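Local structure of molybdopterin-guanine dinucleotide biosynthesis protein B (Escherichia coli, 1NP6) at residues 11-16 with 117-122; 137-142 with 151-156. The protein binds GTP, hydrolyses it weakly, and may act as an adapter in making and using the molybdopterin guanine dinucleotide form of the molybdenum cofactor. All coordinates share one frame; numbering follows the deposited sequence.

Contact 1. Residues 11-16 with 117-122. With SO4 (sulfate ion), chain D.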
loop_
_atom_site.group_PDB
_atom_site.type_symbol
_atom_site.label_atom_id
_atom_site.label_comp_id
_atom_site.label_asym_id
_atom_site.label_seq_id
_atom_site.Cartn_x
_atom_site.Cartn_y
_atom_site.Cartn_z
ATOM N N PHE B 11 2.858 19.957 7.244
ATOM C CA PHE B 11 3.604 20.478 8.375
ATOM C C PHE B 11 5.069 20.554 7.980
ATOM O O PHE B 11 5.654 19.559 7.546
ATOM C CB PHE B 11 3.414 19.579 9.613
ATOM C CG PHE B 11 2.149 19.885 10.379
ATOM C CD1 PHE B 11 0.937 19.367 9.964
ATOM C CD2 PHE B 11 2.168 20.745 11.467
ATOM C CE1 PHE B 11 -0.236 19.683 10.626
ATOM C CE2 PHE B 11 0.995 21.060 12.142
ATOM C CZ PHE B 11 -0.202 20.524 11.725
ATOM N N ALA B 12 5.649 21.743 8.102
ATOM C CA ALA B 12 6.996 21.955 7.615
ATOM C C ALA B 12 7.900 22.551 8.676
ATOM O O ALA B 12 7.503 23.464 9.399
ATOM C CB ALA B 12 6.968 22.847 6.349
ATOM N N ALA B 13 9.126 22.028 8.749
ATOM C CA ALA B 13 10.154 22.493 9.676
ATOM C C ALA B 13 11.541 21.976 9.289
ATOM O O ALA B 13 11.667 20.929 8.637
ATOM C CB ALA B 13 9.825 22.078 11.128
ATOM N N TRP B 14 12.572 22.717 9.684
ATOM C CA TRP B 14 13.956 22.239 9.610
ATOM C C TRP B 14 14.098 20.971 10.440
ATOM O O TRP B 14 13.468 20.849 11.490
ATOM C CB TRP B 14 14.924 23.270 10.205
ATOM C CG TRP B 14 15.010 24.608 9.510
ATOM C CD1 TRP B 14 15.398 24.852 8.207
ATOM C CD2 TRP B 14 14.737 25.890 10.091
ATOM N NE1 TRP B 14 15.368 26.203 7.955
ATOM C CE2 TRP B 14 14.966 26.867 9.087
ATOM C CE3 TRP B 14 14.319 26.319 11.356
ATOM C CZ2 TRP B 14 14.786 28.241 9.315
ATOM C CZ3 TRP B 14 14.131 27.689 11.581
ATOM C CH2 TRP B 14 14.368 28.630 10.562
ATOM N N SER B 15 14.948 20.053 9.976
ATOM C CA SER B 15 15.289 18.824 10.692
ATOM C C SER B 15 15.593 19.080 12.175
ATOM O O SER B 15 16.364 19.987 12.514
ATOM C CB SER B 15 16.501 18.165 10.014
ATOM O OG SER B 15 16.729 16.852 10.496
ATOM N N GLY B 16 14.979 18.295 13.054
ATOM C CA GLY B 16 15.246 18.399 14.482
ATOM C C GLY B 16 14.373 19.382 15.248
ATOM O O GLY B 16 14.455 19.458 16.479
ATOM N N ILE B 117 1.366 24.483 7.799
ATOM C CA ILE B 117 1.746 25.054 9.098
ATOM C C ILE B 117 3.252 24.852 9.262
ATOM O O ILE B 117 3.767 23.764 9.003
ATOM C CB ILE B 117 0.920 24.403 10.253
ATOM C CG1 ILE B 117 -0.553 24.797 10.095
ATOM C CG2 ILE B 117 1.495 24.806 11.653
ATOM C CD1 ILE B 117 -1.528 24.015 10.961
ATOM N N VAL B 118 3.951 25.925 9.629
ATOM C CA VAL B 118 5.403 25.935 9.788
ATOM C C VAL B 118 5.716 25.947 11.294
ATOM O O VAL B 118 5.030 26.597 12.054
ATOM C CB VAL B 118 6.028 27.181 9.103
ATOM C CG1 VAL B 118 7.531 27.350 9.431
ATOM C CG2 VAL B 118 5.822 27.099 7.604
ATOM N N LEU B 119 6.739 25.209 11.702
ATOM C CA LEU B 119 7.084 25.090 13.126
ATOM C C LEU B 119 8.379 25.825 13.443
ATOM O O LEU B 119 9.262 25.920 12.582
ATOM C CB LEU B 119 7.200 23.611 13.517
ATOM C CG LEU B 119 6.142 22.625 12.983
ATOM C CD1 LEU B 119 6.467 21.223 13.448
ATOM C CD2 LEU B 119 4.690 22.987 13.359
ATOM N N PHE B 120 8.475 26.367 14.661
ATOM C CA PHE B 120 9.697 27.017 15.157
ATOM C C PHE B 120 9.922 26.691 16.635
ATOM O O PHE B 120 9.034 26.884 17.454
ATOM C CB PHE B 120 9.622 28.553 14.972
ATOM C CG PHE B 120 10.867 29.289 15.431
ATOM C CD1 PHE B 120 11.995 29.371 14.601
ATOM C CD2 PHE B 120 10.919 29.894 16.689
ATOM C CE1 PHE B 120 13.164 30.023 15.028
ATOM C CE2 PHE B 120 12.088 30.556 17.129
ATOM C CZ PHE B 120 13.207 30.637 16.281
ATOM N N ARG B 121 11.110 26.200 16.956
ATOM C CA ARG B 121 11.553 26.042 18.343
ATOM C C ARG B 121 12.841 26.819 18.538
ATOM O O ARG B 121 13.836 26.574 17.838
ATOM C CB ARG B 121 11.759 24.555 18.707
ATOM C CG ARG B 121 11.995 24.344 20.204
ATOM C CD ARG B 121 12.257 22.918 20.669
ATOM N NE ARG B 121 13.651 22.531 20.470
ATOM C CZ ARG B 121 14.044 21.771 19.467
ATOM N NH1 ARG B 121 13.139 21.330 18.613
ATOM N NH2 ARG B 121 15.319 21.450 19.313
ATOM N N ASP B 122 12.829 27.756 19.484
ATOM C CA ASP B 122 13.961 28.657 19.685
ATOM C C ASP B 122 15.284 27.907 19.907
ATOM O O ASP B 122 16.296 28.247 19.299
ATOM C CB ASP B 122 13.676 29.625 20.837
ATOM C CG ASP B 122 14.512 30.904 20.761
ATOM O OD1 ASP B 122 15.237 31.170 21.740
ATOM O OD2 ASP B 122 14.502 31.710 19.788
HETATM S S SO4 D . 11.923 16.648 13.085
HETATM O O1 SO4 D . 10.912 15.603 13.029
HETATM O O2 SO4 D . 11.349 17.953 12.724
HETATM O O3 SO4 D . 12.421 16.701 14.450
HETATM O O4 SO4 D . 13.009 16.333 12.169
HETATM O O HOH W 1 11.084 25.572 10.867
#

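Contact 2. Residues 137-142 with 151-156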
loop_
_atom_site.group_PDB
_atom_site.type_symbol
_atom_site.label_atom_id
_atom_site.label_comp_id
_atom_site.label_asym_id
_atom_site.label_seq_id
_atom_site.Cartn_x
_atom_site.Cartn_y
_atom_site.Cartn_z
ATOM N N VAL B 137 1.421 29.287 3.605
ATOM C CA VAL B 137 1.458 29.148 5.070
ATOM C C VAL B 137 0.211 29.768 5.723
ATOM O O VAL B 137 -0.087 30.939 5.498
ATOM C CB VAL B 137 2.762 29.772 5.662
ATOM C CG1 VAL B 137 2.794 29.698 7.205
ATOM C CG2 VAL B 137 3.986 29.111 5.077
ATOM N N ILE B 138 -0.512 28.977 6.517
ATOM C CA ILE B 138 -1.704 29.451 7.221
ATOM C C ILE B 138 -1.442 29.784 8.703
ATOM O O ILE B 138 -2.283 30.415 9.367
ATOM C CB ILE B 138 -2.879 28.429 7.065
ATOM C CG1 ILE B 138 -2.581 27.096 7.808
ATOM C CG2 ILE B 138 -3.182 28.200 5.572
ATOM C CD1 ILE B 138 -3.785 26.134 7.893
ATOM N N ALA B 139 -0.277 29.365 9.206
ATOM C CA ALA B 139 0.103 29.600 10.608
ATOM C C ALA B 139 1.550 29.183 10.865
ATOM O O ALA B 139 2.097 28.382 10.120
ATOM C CB ALA B 139 -0.821 28.821 11.516
ATOM N N VAL B 140 2.160 29.746 11.912
ATOM C CA VAL B 140 3.439 29.274 12.454
ATOM C C VAL B 140 3.183 28.823 13.895
ATOM O O VAL B 140 2.727 29.630 14.692
ATOM C CB VAL B 140 4.505 30.395 12.477
ATOM C CG1 VAL B 140 5.796 29.941 13.161
ATOM C CG2 VAL B 140 4.831 30.899 11.040
ATOM N N ALA B 141 3.453 27.553 14.209
ATOM C CA ALA B 141 3.410 27.062 15.610
ATOM C C ALA B 141 4.782 27.229 16.240
ATOM O O ALA B 141 5.782 26.675 15.753
ATOM C CB ALA B 141 2.971 25.611 15.657
ATOM N N SER B 142 4.837 28.010 17.317
ATOM C CA SER B 142 6.100 28.446 17.886
ATOM C C SER B 142 6.154 28.312 19.422
ATOM O O SER B 142 5.129 28.321 20.069
ATOM C CB SER B 142 6.342 29.918 17.575
ATOM O OG SER B 142 7.663 30.281 17.947
ATOM N N ALA B 151 -1.454 33.704 11.513
ATOM C CA ALA B 151 -1.711 33.252 12.894
ATOM C C ALA B 151 -0.453 32.738 13.598
ATOM O O ALA B 151 0.438 32.167 12.949
ATOM C CB ALA B 151 -2.765 32.173 12.899
ATOM N N LEU B 152 -0.392 32.932 14.920
ATOM C CA LEU B 152 0.711 32.409 15.721
ATOM C C LEU B 152 0.197 31.534 16.863
ATOM O O LEU B 152 -0.540 31.991 17.750
ATOM C CB LEU B 152 1.659 33.513 16.235
ATOM C CG LEU B 152 2.798 32.841 17.037
ATOM C CD1 LEU B 152 4.169 32.961 16.399
ATOM C CD2 LEU B 152 2.836 33.227 18.502
ATOM N N LEU B 153 0.592 30.268 16.821
ATOM C CA LEU B 153 0.066 29.259 17.726
ATOM C C LEU B 153 1.174 28.770 18.680
ATOM O O LEU B 153 2.356 28.794 18.351
ATOM C CB LEU B 153 -0.505 28.079 16.918
ATOM C CG LEU B 153 -1.390 28.387 15.688
ATOM C CD1 LEU B 153 -1.748 27.104 14.917
ATOM C CD2 LEU B 153 -2.641 29.141 16.076
ATOM N N ASP B 154 0.762 28.302 19.852
ATOM C CA ASP B 154 1.676 27.700 20.820
ATOM C C ASP B 154 1.938 26.242 20.436
ATOM O O ASP B 154 1.020 25.416 20.424
ATOM C CB ASP B 154 1.038 27.811 22.205
ATOM C CG ASP B 154 1.966 27.400 23.321
ATOM O OD1 ASP B 154 3.029 26.783 23.058
ATOM O OD2 ASP B 154 1.681 27.643 24.515
ATOM N N ILE B 155 3.199 25.929 20.132
ATOM C CA ILE B 155 3.590 24.610 19.627
ATOM C C ILE B 155 3.389 23.538 20.704
ATOM O O ILE B 155 3.225 22.361 20.400
ATOM C CB ILE B 155 5.055 24.636 19.075
ATOM C CG1 ILE B 155 5.366 23.375 18.231
ATOM C CG2 ILE B 155 6.055 24.923 20.167
ATOM C CD1 ILE B 155 6.768 23.373 17.597
ATOM N N ASN B 156 3.346 23.987 21.953
ATOM C CA ASN B 156 3.102 23.102 23.095
ATOM C C ASN B 156 1.620 23.027 23.540
ATOM O O ASN B 156 1.285 22.300 24.481
ATOM C CB ASN B 156 4.053 23.463 24.251
ATOM C CG ASN B 156 5.546 23.399 23.843
ATOM O OD1 ASN B 156 6.104 22.324 23.608
ATOM N ND2 ASN B 156 6.185 24.562 23.757
#

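Contact 1. Residues 11-16 with 117-122
Phe11 and Ala12 pair in parallel with Ile117 and Val118, and the two segments run 20° apart. Ala12 N donates to Ile117 O at 2.9 Å, and Leu119 N returns a bond to Ala12 O at 3.0 Å. Ile117 lays CB over a face of the Phe11 ring as a CH-pi contact, 4.3 Å from the centroid, while Leu119 CD2 meets the ring at its edge, in plane. Farther along, Ala13 CB touches Leu119 CB, and Trp14 brings CZ3 to CD1 of Phe120, edge against edge. Arg121 extends from the strand end and bends at chi3 (82°); its NH1 donates a hydrogen bond to Gly16 O at 3.1 Å, in the carbonyl plane and on a lone pair. An alanine in place of Arg121 would probably leave the Gly16 carbonyl without this donor and the loop after strand 8-12 less firmly tied to the end of strand 116-120. Gly16 N points straight at sulfate O4, 2.9 Å away, and the amides of Gly18, Lys19 and Thr20 also hold the ion, consistent with the phosphate site of a Walker A P-loop. Helix 19-32 packs on Phe11 and Leu119, strand 103-107 bonds to Phe11 from the other side, and strand 137-142 flanks strand 116-120.

Contact 2. Residues 137-142 with 151-156
Ile155 meets the flat carbonyl group of Ser142 from above its plane: Ile155 N donates to Ser142 O at 3.1 Å, 54° out of that plane, and Ile155 CG2 lies 3.5 Å from Ser142 C. This bond is one of four that form a parallel beta pair at one end of the central sheet of the P-loop NTPase fold, in which strand 151-154 is the outermost strand within the chain. The carbonyl of Leu153 is used differently: Ser142 N donates to Leu153 O at 2.8 Å, almost in line with the carbonyl. Those of Ala151 and Val140 each take a donor tilted modestly from the plane, Val140 N and Leu153 N respectively. The direction of strand 151-154 differs by 28° from that of strand 137-142.

Side chains sort onto two faces. Ala139, Ala141, Ala151 and Leu153 share one, where Ala139 CB packs against Leu153 CD1 at 3.9 Å; the CA atoms of Ala141 and Leu153 are 4.5 Å apart. Helix 158-170 covers this side, with Phe164 on Ala139 and Leu161 on Leu153. Val140 and Leu152 occupy the other face, where Leu148 and Leu146 of the connecting loop fold back on them. In Leu152, chi1 (-179°) sets CG anti to the backbone N, beside Val140 O, and CD1 goes on to Ser142 CB at 3.9 Å. The hydroxyl of Ser142 is engaged elsewhere: OG bonds to Val144 O, just after the strand.

Beyond the strand end, Ile155 turns toward its partner and brings CB to 4.1 Å from Ala141 CB. Its CG2 sits between the residue's own N and C, which lays this methyl against Ser142 C and O. Asp154 opens an Asx turn, its OD1 accepting from Asn156 N at 3.0 Å, with the donor above the carboxylate plane.

In the fold
Contact 1 and contact 2 have centres about 10 Å apart and lie on the same side of the chain's centre. They follow one another along the chain and belong to one parallel sheet, ordered 8-12, 116-120, 137-142, 151-154 toward this end. The neighbouring strands 116-120 and 137-142 link them, with probable backbone hydrogen bonds of Ala141 to Val118 and Phe120. Contact 1 pairs an inner strand whose C-terminal loop holds the sulfate, whereas contact 2 adds the outermost strand within this chain, and the side chain of Ile155 comes within about 5 Å of that of Thr17. The probable nucleotide loop thus follows an inner strand two places from strand 137-142.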